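Local coordinates for protein phosphodiesterase (Salpingoeca rosetta, PDB 7D7P) that belongs to the phosphodiesterase family of the HD superfamily, with an all-helical domain that holds a zinc ion and a magnesium ion, at residues R248-V251 and L252-L256; Q325-S328 and Q329-K333. All blocks are in the same frame, centred on the assembly; numbering follows the deposited sequence.

Contact 1: residues R248-V251 and L252-L256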
loop_
_atom_site.group_PDB
_atom_site.type_symbol
_atom_site.label_atom_id
_atom_site.label_comp_id
_atom_site.label_asym_id
_atom_site.label_seq_id
_atom_site.Cartn_x
_atom_site.Cartn_y
_atom_site.Cartn_z
ATOM N N ARG A 248 9.083 6.937 28.423
ATOM C CA ARG A 248 7.878 6.212 28.816
ATOM C C ARG A 248 6.624 7.015 28.494
ATOM O O ARG A 248 5.605 6.447 28.084
ATOM C CB ARG A 248 7.930 5.870 30.306
ATOM C CG ARG A 248 6.769 5.010 30.784
ATOM C CD ARG A 248 6.978 4.523 32.212
ATOM N NE ARG A 248 6.892 5.603 33.192
ATOM C CZ ARG A 248 7.934 6.105 33.848
ATOM N NH1 ARG A 248 9.151 5.626 33.626
ATOM N NH2 ARG A 248 7.761 7.087 34.723
ATOM N N LEU A 249 6.677 8.338 28.671
ATOM C CA LEU A 249 5.537 9.176 28.312
ATOM C C LEU A 249 5.279 9.137 26.811
ATOM O O LEU A 249 4.121 9.136 26.373
ATOM C CB LEU A 249 5.768 10.613 28.782
ATOM C CG LEU A 249 4.653 11.611 28.453
ATOM C CD1 LEU A 249 3.309 11.116 28.980
ATOM C CD2 LEU A 249 4.970 12.996 29.003
ATOM N N PHE A 250 6.345 9.104 26.006
ATOM C CA PHE A 250 6.180 8.976 24.562
ATOM C C PHE A 250 5.424 7.701 24.206
ATOM O O PHE A 250 4.542 7.714 23.338
ATOM C CB PHE A 250 7.547 9.001 23.876
ATOM C CG PHE A 250 7.499 8.681 22.405
ATOM C CD1 PHE A 250 7.112 9.642 21.487
ATOM C CD2 PHE A 250 7.857 7.426 21.942
ATOM C CE1 PHE A 250 7.070 9.355 20.137
ATOM C CE2 PHE A 250 7.818 7.133 20.591
ATOM C CZ PHE A 250 7.423 8.098 19.689
ATOM N N VAL A 251 5.751 6.592 24.875
ATOM C CA VAL A 251 5.078 5.322 24.615
ATOM C C VAL A 251 3.604 5.406 24.996
ATOM O O VAL A 251 2.734 4.906 24.273
ATOM C CB VAL A 251 5.797 4.183 25.361
ATOM C CG1 VAL A 251 4.956 2.912 25.347
ATOM C CG2 VAL A 251 7.166 3.933 24.746
ATOM N N LEU A 252 3.300 6.038 26.133
ATOM C CA LEU A 252 1.903 6.220 26.521
ATOM C C LEU A 252 1.148 7.044 25.486
ATOM O O LEU A 252 0.003 6.726 25.142
ATOM C CB LEU A 252 1.819 6.881 27.898
ATOM C CG LEU A 252 2.513 6.157 29.054
ATOM C CD1 LEU A 252 2.325 6.921 30.354
ATOM C CD2 LEU A 252 2.001 4.731 29.184
ATOM N N ALA A 253 1.774 8.110 24.979
ATOM C CA ALA A 253 1.152 8.897 23.921
ATOM C C ALA A 253 0.957 8.065 22.660
ATOM O O ALA A 253 -0.060 8.199 21.970
ATOM C CB ALA A 253 1.999 10.135 23.624
ATOM N N VAL A 254 1.924 7.202 22.343
ATOM C CA VAL A 254 1.798 6.333 21.178
ATOM C C VAL A 254 0.636 5.361 21.361
ATOM O O VAL A 254 -0.127 5.100 20.422
ATOM C CB VAL A 254 3.129 5.598 20.923
ATOM C CG1 VAL A 254 2.921 4.386 20.024
ATOM C CG2 VAL A 254 4.154 6.549 20.318
ATOM N N LEU A 255 0.469 4.829 22.575
ATOM C CA LEU A 255 -0.570 3.828 22.805
ATOM C C LEU A 255 -1.965 4.446 22.795
ATOM O O LEU A 255 -2.910 3.837 22.278
ATOM C CB LEU A 255 -0.313 3.098 24.124
ATOM C CG LEU A 255 0.880 2.138 24.129
ATOM C CD1 LEU A 255 1.077 1.525 25.508
ATOM C CD2 LEU A 255 0.702 1.052 23.074
ATOM N N LEU A 256 -2.124 5.645 23.367
ATOM C CA LEU A 256 -3.437 6.285 23.342
ATOM C C LEU A 256 -3.837 6.659 21.920
ATOM O O LEU A 256 -5.011 6.543 21.548
ATOM C CB LEU A 256 -3.459 7.522 24.240
ATOM C CG LEU A 256 -4.830 8.214 24.270
ATOM C CD1 LEU A 256 -5.882 7.293 24.876
ATOM C CD2 LEU A 256 -4.796 9.552 25.004
#

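Contact 2: residues Q325-S328 and Q329-K333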
loop_
_atom_site.group_PDB
_atom_site.type_symbol
_atom_site.label_atom_id
_atom_site.label_comp_id
_atom_site.label_asym_id
_atom_site.label_seq_id
_atom_site.Cartn_x
_atom_site.Cartn_y
_atom_site.Cartn_z
ATOM N N GLN A 325 2.915 -1.393 11.813
ATOM C CA GLN A 325 4.152 -2.090 11.479
ATOM C C GLN A 325 5.298 -1.624 12.369
ATOM O O GLN A 325 6.120 -2.435 12.810
ATOM C CB GLN A 325 4.492 -1.883 10.002
ATOM C CG GLN A 325 3.664 -2.737 9.056
ATOM C CD GLN A 325 3.938 -2.430 7.598
ATOM O OE1 GLN A 325 4.173 -1.280 7.228
ATOM N NE2 GLN A 325 3.906 -3.460 6.758
ATOM N N GLN A 326 5.364 -0.322 12.653
ATOM C CA GLN A 326 6.365 0.168 13.595
ATOM C C GLN A 326 6.005 -0.209 15.026
ATOM O O GLN A 326 6.888 -0.526 15.832
ATOM C CB GLN A 326 6.522 1.682 13.459
ATOM C CG GLN A 326 7.146 2.110 12.146
ATOM C CD GLN A 326 8.494 1.460 11.914
ATOM O OE1 GLN A 326 9.363 1.479 12.785
ATOM N NE2 GLN A 326 8.670 0.870 10.737
ATOM N N LEU A 327 4.712 -0.179 15.361
ATOM C CA LEU A 327 4.295 -0.534 16.715
ATOM C C LEU A 327 4.563 -2.007 17.005
ATOM O O LEU A 327 5.035 -2.353 18.095
ATOM C CB LEU A 327 2.817 -0.205 16.912
ATOM C CG LEU A 327 2.259 -0.390 18.326
ATOM C CD1 LEU A 327 2.923 0.574 19.299
ATOM C CD2 LEU A 327 0.746 -0.213 18.338
ATOM N N SER A 328 4.274 -2.887 16.042
ATOM C CA SER A 328 4.526 -4.311 16.236
ATOM C C SER A 328 6.013 -4.638 16.290
ATOM O O SER A 328 6.385 -5.667 16.860
ATOM C CB SER A 328 3.862 -5.126 15.123
ATOM O OG SER A 328 2.452 -4.985 15.162
ATOM N N GLN A 329 6.868 -3.796 15.707
ATOM C CA GLN A 329 8.303 -4.039 15.788
ATOM C C GLN A 329 8.861 -3.671 17.156
ATOM O O GLN A 329 9.816 -4.306 17.623
ATOM C CB GLN A 329 9.034 -3.265 14.690
ATOM C CG GLN A 329 10.481 -3.692 14.487
ATOM C CD GLN A 329 10.607 -5.041 13.800
ATOM O OE1 GLN A 329 9.675 -5.508 13.144
ATOM N NE2 GLN A 329 11.765 -5.674 13.949
ATOM N N ALA A 330 8.283 -2.660 17.810
ATOM C CA ALA A 330 8.699 -2.307 19.160
ATOM C C ALA A 330 8.004 -3.163 20.211
ATOM O O ALA A 330 8.552 -3.362 21.301
ATOM C CB ALA A 330 8.429 -0.825 19.427
ATOM N N PHE A 331 6.812 -3.675 19.905
ATOM C CA PHE A 331 6.066 -4.540 20.817
ATOM C C PHE A 331 5.488 -5.700 20.019
ATOM O O PHE A 331 4.332 -5.654 19.574
ATOM C CB PHE A 331 4.961 -3.769 21.541
ATOM C CG PHE A 331 5.451 -2.554 22.278
ATOM C CD1 PHE A 331 6.035 -2.672 23.528
ATOM C CD2 PHE A 331 5.327 -1.293 21.719
ATOM C CE1 PHE A 331 6.485 -1.557 24.207
ATOM C CE2 PHE A 331 5.777 -0.173 22.394
ATOM C CZ PHE A 331 6.357 -0.305 23.638
ATOM N N PRO A 332 6.266 -6.768 19.819
ATOM C CA PRO A 332 5.798 -7.880 18.972
ATOM C C PRO A 332 4.545 -8.568 19.482
ATOM O O PRO A 332 3.880 -9.260 18.700
ATOM C CB PRO A 332 6.997 -8.839 18.958
ATOM C CG PRO A 332 8.174 -7.977 19.282
ATOM C CD PRO A 332 7.662 -6.953 20.251
ATOM N N LYS A 333 4.194 -8.403 20.761
ATOM C CA LYS A 333 2.970 -9.003 21.279
ATOM C C LYS A 333 1.722 -8.453 20.599
ATOM O O LYS A 333 0.663 -9.085 20.665
ATOM C CB LYS A 333 2.875 -8.783 22.790
ATOM C CG LYS A 333 1.899 -9.720 23.486
ATOM C CD LYS A 333 1.851 -9.463 24.980
ATOM C CE LYS A 333 3.231 -9.572 25.603
ATOM N NZ LYS A 333 3.199 -9.283 27.060
#

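Contact 1: residues R248-V251 and L252-L256
Phe250 and Val254, one turn apart on helix 245-260, meet through a single methyl: CG2 of Val254 lies over one face of the phenyl ring, 3.9 Å from the ring centroid, as a CH-pi contact. It sits off centre toward the rim, nearest CZ and CE2. The ring leans out from the helix and somewhat toward its C-terminal end, with CG of Phe250 anti to the backbone N (chi1 172°), which sets its face against the methyl. CG2 of Val254 takes the place beside its own N. Valine suits the position because the branch at CB lets one methyl cover the ring while CG1 reaches Leu327 of contact 2.

The next pair, Val251 and Leu255, runs side by side in the same direction, with CG1 of Val251 4.1 Å from CD1 of Leu255; the leucine end also fits Leu123 and Val126 of helix 109-126. Under the side chains Leu252 N bonds Arg248 O at 3.0 Å, and Leu255 N bonds Val251 O at 2.8 Å. Arginine is long enough to reach from a buried backbone to a salt bridge with Glu135 and to bonds with Leu241 O and Asn245 OD1.

This is a mostly buried alpha helix of the all-helical phosphodiesterase domain, packed among helices 109-126, 200-215 and 222-234, its far end carrying the zinc ligand Asp260.

Contact 2: residues Q325-S328 and Q329-K333
Leu327 O accepts the N-H of Phe331 at 2.9 Å in the last turn of helix 305-330, and at Phe331 the backbone leaves helical geometry (phi -137°, psi 85°). The turn before it is looser. Gln329 N lies 3.3 Å from Gln325 O, well above that carbonyl's plane, and also makes a weak bond to Gln326 O, while Ala330 N reaches Gln326 O at 3.2 Å.

Among the side chains, Leu327 and Phe331 slant across one another, CD1 of Leu327 3.9 Å from CD2 of Phe331. With CG anti to the backbone N (chi1 -174°), the leucine brings CD1 forward to the ring; its apolar end suits a buried place with Met229 and Val254 beside it. Phe331 CG instead lies beside its own N. Pro332 N sits where the next donor to Ser328 O would be but carries no hydrogen, so the i to i+4 series stops; Pro332 CA approaches Ser328 O instead, at 3.1 Å, in a CA-H...O contact. Ser328 turns OG back to His324 O, so the small hydroxyl is satisfied though buried. Gln326 sends OE1 to Asn233 of helix 222-234, whereas polar Gln329 suits its exposed position.

The N-H series thus ends at Phe331, and the much weaker CA-H contact of Pro332 only partly makes up for the donor that proline cannot offer Ser328 O.

Contact 1 lies on helix 245-260, contact 2 on the end of helix 305-330 with the turn that follows it, and their centres are 13 Å apart. They touch directly in two places: Val254 CG1 packs on Leu327 CD1 at 3.9 Å, and Val251 CG1 meets Phe331 CZ at 3.9 Å. The apolar pair of contact 2 therefore rests on valines of contact 1, and Met229 of helix 222-234 touches both Val254 and Leu327. Neither contact forms the metal site. Contact 1 is the one related to it: helix 245-260 ends at the zinc ligand Asp260, and the side chain of Ala253 is about 13 Å from the magnesium ion and about 14 Å from the zinc ion.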